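Matching sites in enoyl-CoA hydratase subunit II from Geobacillus kaustophilus, a protein that probably acts on coenzyme A thioesters in the catabolism of phenylacetic acid (PDB 2EJ5 (chain A, 2.00 Å), residues V52-G57 and V98-G103), and in its relative enoyl-CoA hydratase/carnithine racemase from Thermus thermophilus (PDB 6SL9 (chain B, 1.27 Å), residues L53-G58 and V99-G104). Both blocks share one frame: the second was fitted to the first on N, CA, C and O of the twelve residues, RMSD 0.37 Å. Numbering follows each deposited sequence.

Structure 1 (2EJ5); sequences VITGAG and VAAVNG.
Strands 52-55 and 98-101 run parallel, 4.7 Å apart at 20°, as neighbours in the central sheet of the crotonase fold; Ile53 N donates to Val98 O, and Ile53 O accepts from Ala100 N. Val52, Val98 and small Ala100 face helix 185-197. With CG1 of Val52 anti to its backbone N (chi1 178°), that branch meets Ala100 CB at 3.8 Å, while CG2 lies 4.4 Å from Val98 CB. On the other buried face, apolar Ile53 lies beside Ala99; Ile53 CB stands 4.1 Å from Val98 O. Toward the C-terminal ends of the strands, the Thr54 hydroxyl OG1 reaches across to Ala100 O (2.8 Å), and the Asn102 side chain crosses that of Thr54 at about a right angle. Asn102 OD1 accepts from Gly55 N at 3.0 Å, the donor above the amide plane; a CB on Gly55 would crowd OD1. ND2 bonds weakly to Ala59 O.

Structure 2 (6SL9); sequences LLTGAG and VVAVNG.
Parallel strands 53-56 and 99-102 lie 4.7 Å apart at 17°, tied by Leu54 N to Val99 O and by Ala101 N to Leu54 O. Leu53, Val99 and small Ala101 face helix 186-197. CG of Leu53 is anti to its backbone N (chi1 175°), and CD1 reaches over to Val99 CG1 at 3.6 Å and Ala101 CB at 4.2 Å. On the other buried face, apolar Leu54 lies beside Val100; Leu54 CB stands 4.2 Å from Val99 O and equally far from Val100 CG2. Toward the C-terminal ends of the strands, the Thr55 hydroxyl OG1 reaches across to Ala101 O (2.7 Å), and the Asn103 side chain crosses that of Thr55 at about a right angle. Asn103 OD1 accepts from Gly56 N at 3.1 Å, the donor above the amide plane; a CB on Gly56 would crowd OD1. ND2 bonds to Ala60 O.

How the two compare
Val52(A) is exchanged for Leu53(B), both buried. Their CB atoms stand 0.8 Å apart after superposition, and CG1 of Val52(A) falls near CG of Leu53(B), 0.9 Å apart. CG2 of Val52(A) has no counterpart in the leucine; CD1 and CD2 of Leu53(B) are additional, and CD1 extends over the neighbouring strand. Contact with Val98(A) / Val99(B) and Ala100(A) / Ala101(B) is kept.

At Ile53(A) / Leu54(B) the CB atoms coincide within the error, and CG2 of Ile53(A) matches CG of Leu54(B), 0.2 Å apart. The difference lies in the side to which each branch runs: CG1 and CD1 of Ile53(A) have no counterpart in the leucine, and CD1 and CD2 of Leu54(B) none in the isoleucine. The apolar bulk is thus redistributed on this buried face.

Ala99(A) stands against Val100(B), CB in place within the error. CG1 and CG2 of Val100(B) add two methyl groups on this face, beyond the kept contact with Ile53(A) O / Leu54(B) O.

The comparable CA atoms coincide within the error. Thr54(A) and Asn102(A) keep their places, like Thr55(B) and Asn103(B). Bonds found in both include Ile53(A) N to Val98(A) O and Ala100(A) N to Ile53(A) O, matched by Leu54(B) N to Val99(B) O and Ala101(B) N to Leu54(B) O; Thr54(A) OG1 to Ala100(A) O and Gly55(A) N to Asn102(A) OD1 also have their counterparts.

Structure 1 (2EJ5)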
loop_
_atom_site.group_PDB
_atom_site.type_symbol
_atom_site.label_atom_id
_atom_site.label_comp_id
_atom_site.label_asym_id
_atom_site.label_seq_id
_atom_site.Cartn_x
_atom_site.Cartn_y
_atom_site.Cartn_z
ATOM N N VAL A 52 2.976 5.760 25.483
ATOM C CA VAL A 52 3.833 4.620 25.211
ATOM C C VAL A 52 3.165 3.373 25.735
ATOM O O VAL A 52 2.803 3.305 26.899
ATOM C CB VAL A 52 5.256 4.771 25.851
ATOM C CG1 VAL A 52 6.148 3.510 25.576
ATOM C CG2 VAL A 52 5.933 6.022 25.341
ATOM N N ILE A 53 3.039 2.364 24.890
ATOM C CA ILE A 53 2.591 1.030 25.344
ATOM C C ILE A 53 3.781 0.075 25.283
ATOM O O ILE A 53 4.464 -0.035 24.255
ATOM C CB ILE A 53 1.443 0.507 24.428
ATOM C CG1 ILE A 53 0.321 1.548 24.387
ATOM C CG2 ILE A 53 1.040 -0.929 24.816
ATOM C CD1 ILE A 53 -0.954 1.179 23.564
ATOM N N THR A 54 4.047 -0.608 26.399
ATOM C CA THR A 54 5.147 -1.548 26.490
ATOM C C THR A 54 4.734 -2.681 27.420
ATOM O O THR A 54 3.719 -2.570 28.104
ATOM C CB THR A 54 6.437 -0.849 26.999
ATOM O OG1 THR A 54 7.553 -1.689 26.750
ATOM C CG2 THR A 54 6.369 -0.539 28.475
ATOM N N GLY A 55 5.470 -3.780 27.389
ATOM C CA GLY A 55 5.189 -4.939 28.235
ATOM C C GLY A 55 6.125 -5.027 29.450
ATOM O O GLY A 55 7.306 -4.759 29.337
ATOM N N ALA A 56 5.591 -5.400 30.612
ATOM C CA ALA A 56 6.447 -5.707 31.754
ATOM C C ALA A 56 7.101 -7.064 31.509
ATOM O O ALA A 56 6.501 -7.961 30.908
ATOM C CB ALA A 56 5.642 -5.733 33.042
ATOM N N GLY A 57 8.332 -7.215 31.979
ATOM C CA GLY A 57 9.020 -8.497 31.889
ATOM C C GLY A 57 9.724 -8.681 30.570
ATOM O O GLY A 57 10.115 -7.707 29.929
ATOM N N VAL A 98 3.267 5.195 20.765
ATOM C CA VAL A 98 4.393 4.387 20.438
ATOM C C VAL A 98 4.249 3.013 21.056
ATOM O O VAL A 98 4.061 2.895 22.271
ATOM C CB VAL A 98 5.708 5.043 21.038
ATOM C CG1 VAL A 98 6.914 4.239 20.618
ATOM C CG2 VAL A 98 5.808 6.516 20.626
ATOM N N ALA A 99 4.346 1.972 20.243
ATOM C CA ALA A 99 4.505 0.594 20.748
ATOM C C ALA A 99 5.997 0.378 20.987
ATOM O O ALA A 99 6.774 0.370 20.042
ATOM C CB ALA A 99 3.984 -0.407 19.755
ATOM N N ALA A 100 6.391 0.316 22.258
ATOM C CA ALA A 100 7.742 -0.027 22.644
ATOM C C ALA A 100 7.825 -1.551 22.839
ATOM O O ALA A 100 7.555 -2.076 23.944
ATOM C CB ALA A 100 8.126 0.714 23.938
ATOM N N VAL A 101 8.139 -2.264 21.759
ATOM C CA VAL A 101 8.036 -3.717 21.737
ATOM C C VAL A 101 9.342 -4.282 22.334
ATOM O O VAL A 101 10.335 -4.445 21.630
ATOM C CB VAL A 101 7.778 -4.263 20.280
ATOM C CG1 VAL A 101 7.590 -5.824 20.298
ATOM C CG2 VAL A 101 6.569 -3.555 19.657
ATOM N N ASN A 102 9.323 -4.512 23.644
ATOM C CA ASN A 102 10.501 -4.951 24.424
ATOM C C ASN A 102 10.900 -6.415 24.252
ATOM O O ASN A 102 12.049 -6.784 24.526
ATOM C CB ASN A 102 10.281 -4.682 25.918
ATOM C CG ASN A 102 8.982 -5.259 26.433
ATOM O OD1 ASN A 102 7.894 -4.829 26.027
ATOM N ND2 ASN A 102 9.079 -6.214 27.376
ATOM N N GLY A 103 9.963 -7.243 23.791
ATOM C CA GLY A 103 10.251 -8.654 23.550
ATOM C C GLY A 103 9.162 -9.211 22.639
ATOM O O GLY A 103 8.650 -8.487 21.786
#

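Structure 2 (6SL9)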
loop_
_atom_site.group_PDB
_atom_site.type_symbol
_atom_site.label_atom_id
_atom_site.label_comp_id
_atom_site.label_asym_id
_atom_site.label_seq_id
_atom_site.Cartn_x
_atom_site.Cartn_y
_atom_site.Cartn_z
ATOM N N LEU B 53 2.333 5.845 25.291
ATOM C CA LEU B 53 3.420 4.883 25.034
ATOM C C LEU B 53 2.958 3.548 25.637
ATOM O O LEU B 53 2.635 3.524 26.832
ATOM C CB LEU B 53 4.715 5.338 25.689
ATOM C CG LEU B 53 5.926 4.400 25.635
ATOM C CD1 LEU B 53 6.284 3.966 24.247
ATOM C CD2 LEU B 53 7.103 5.100 26.318
ATOM N N LEU B 54 2.989 2.458 24.873
ATOM C CA LEU B 54 2.572 1.124 25.325
ATOM C C LEU B 54 3.768 0.195 25.237
ATOM O O LEU B 54 4.415 0.116 24.179
ATOM C CB LEU B 54 1.413 0.651 24.422
ATOM C CG LEU B 54 0.908 -0.773 24.726
ATOM C CD1 LEU B 54 0.301 -0.873 26.124
ATOM C CD2 LEU B 54 -0.126 -1.143 23.671
ATOM N N THR B 55 3.994 -0.540 26.310
ATOM C CA THR B 55 5.073 -1.536 26.384
ATOM C C THR B 55 4.642 -2.690 27.286
ATOM O O THR B 55 3.553 -2.649 27.848
ATOM C CB THR B 55 6.365 -0.852 26.828
ATOM O OG1 THR B 55 7.463 -1.704 26.472
ATOM C CG2 THR B 55 6.409 -0.520 28.302
ATOM N N GLY B 56 5.510 -3.687 27.423
ATOM C CA GLY B 56 5.254 -4.830 28.305
ATOM C C GLY B 56 6.258 -4.899 29.438
ATOM O O GLY B 56 7.415 -4.496 29.310
ATOM N N ALA B 57 5.831 -5.507 30.525
ATOM C CA ALA B 57 6.714 -5.836 31.653
ATOM C C ALA B 57 7.390 -7.175 31.430
ATOM O O ALA B 57 6.790 -8.060 30.896
ATOM C CB ALA B 57 5.933 -5.896 32.937
ATOM N N GLY B 58 8.577 -7.318 31.977
ATOM C CA GLY B 58 9.229 -8.626 31.942
ATOM C C GLY B 58 9.819 -8.945 30.586
ATOM O O GLY B 58 10.144 -8.020 29.790
ATOM N N VAL B 99 2.856 5.517 20.634
ATOM C CA VAL B 99 4.147 4.859 20.388
ATOM C C VAL B 99 4.064 3.499 21.052
ATOM O O VAL B 99 3.594 3.390 22.186
ATOM C CB VAL B 99 5.305 5.679 20.982
ATOM C CG1 VAL B 99 6.623 4.975 20.831
ATOM C CG2 VAL B 99 5.391 7.064 20.364
ATOM N N VAL B 100 4.553 2.447 20.363
ATOM C CA VAL B 100 4.673 1.096 20.986
ATOM C C VAL B 100 6.151 0.759 21.097
ATOM O O VAL B 100 6.869 0.939 20.098
ATOM C CB VAL B 100 3.886 0.067 20.172
ATOM C CG1 VAL B 100 4.268 -1.354 20.564
ATOM C CG2 VAL B 100 2.412 0.273 20.361
ATOM N N ALA B 101 6.560 0.238 22.236
ATOM C CA ALA B 101 7.934 -0.228 22.499
ATOM C C ALA B 101 7.855 -1.735 22.729
ATOM O O ALA B 101 7.413 -2.198 23.786
ATOM C CB ALA B 101 8.515 0.492 23.665
ATOM N N VAL B 102 8.258 -2.505 21.714
ATOM C CA VAL B 102 8.188 -3.979 21.743
ATOM C C VAL B 102 9.460 -4.530 22.412
ATOM O O VAL B 102 10.518 -4.573 21.798
ATOM C CB VAL B 102 7.930 -4.596 20.375
ATOM C CG1 VAL B 102 7.708 -6.085 20.502
ATOM C CG2 VAL B 102 6.720 -3.970 19.688
ATOM N N ASN B 103 9.341 -4.862 23.696
ATOM C CA ASN B 103 10.466 -5.248 24.553
ATOM C C ASN B 103 10.813 -6.715 24.476
ATOM O O ASN B 103 11.887 -7.101 24.950
ATOM C CB ASN B 103 10.170 -4.847 25.994
ATOM C CG ASN B 103 8.901 -5.488 26.493
ATOM O OD1 ASN B 103 7.810 -5.158 26.012
ATOM N ND2 ASN B 103 9.050 -6.462 27.396
ATOM N N GLY B 104 9.970 -7.529 23.881
ATOM C CA GLY B 104 10.197 -8.983 23.802
ATOM C C GLY B 104 9.193 -9.608 22.868
ATOM O O GLY B 104 8.734 -8.979 21.923
#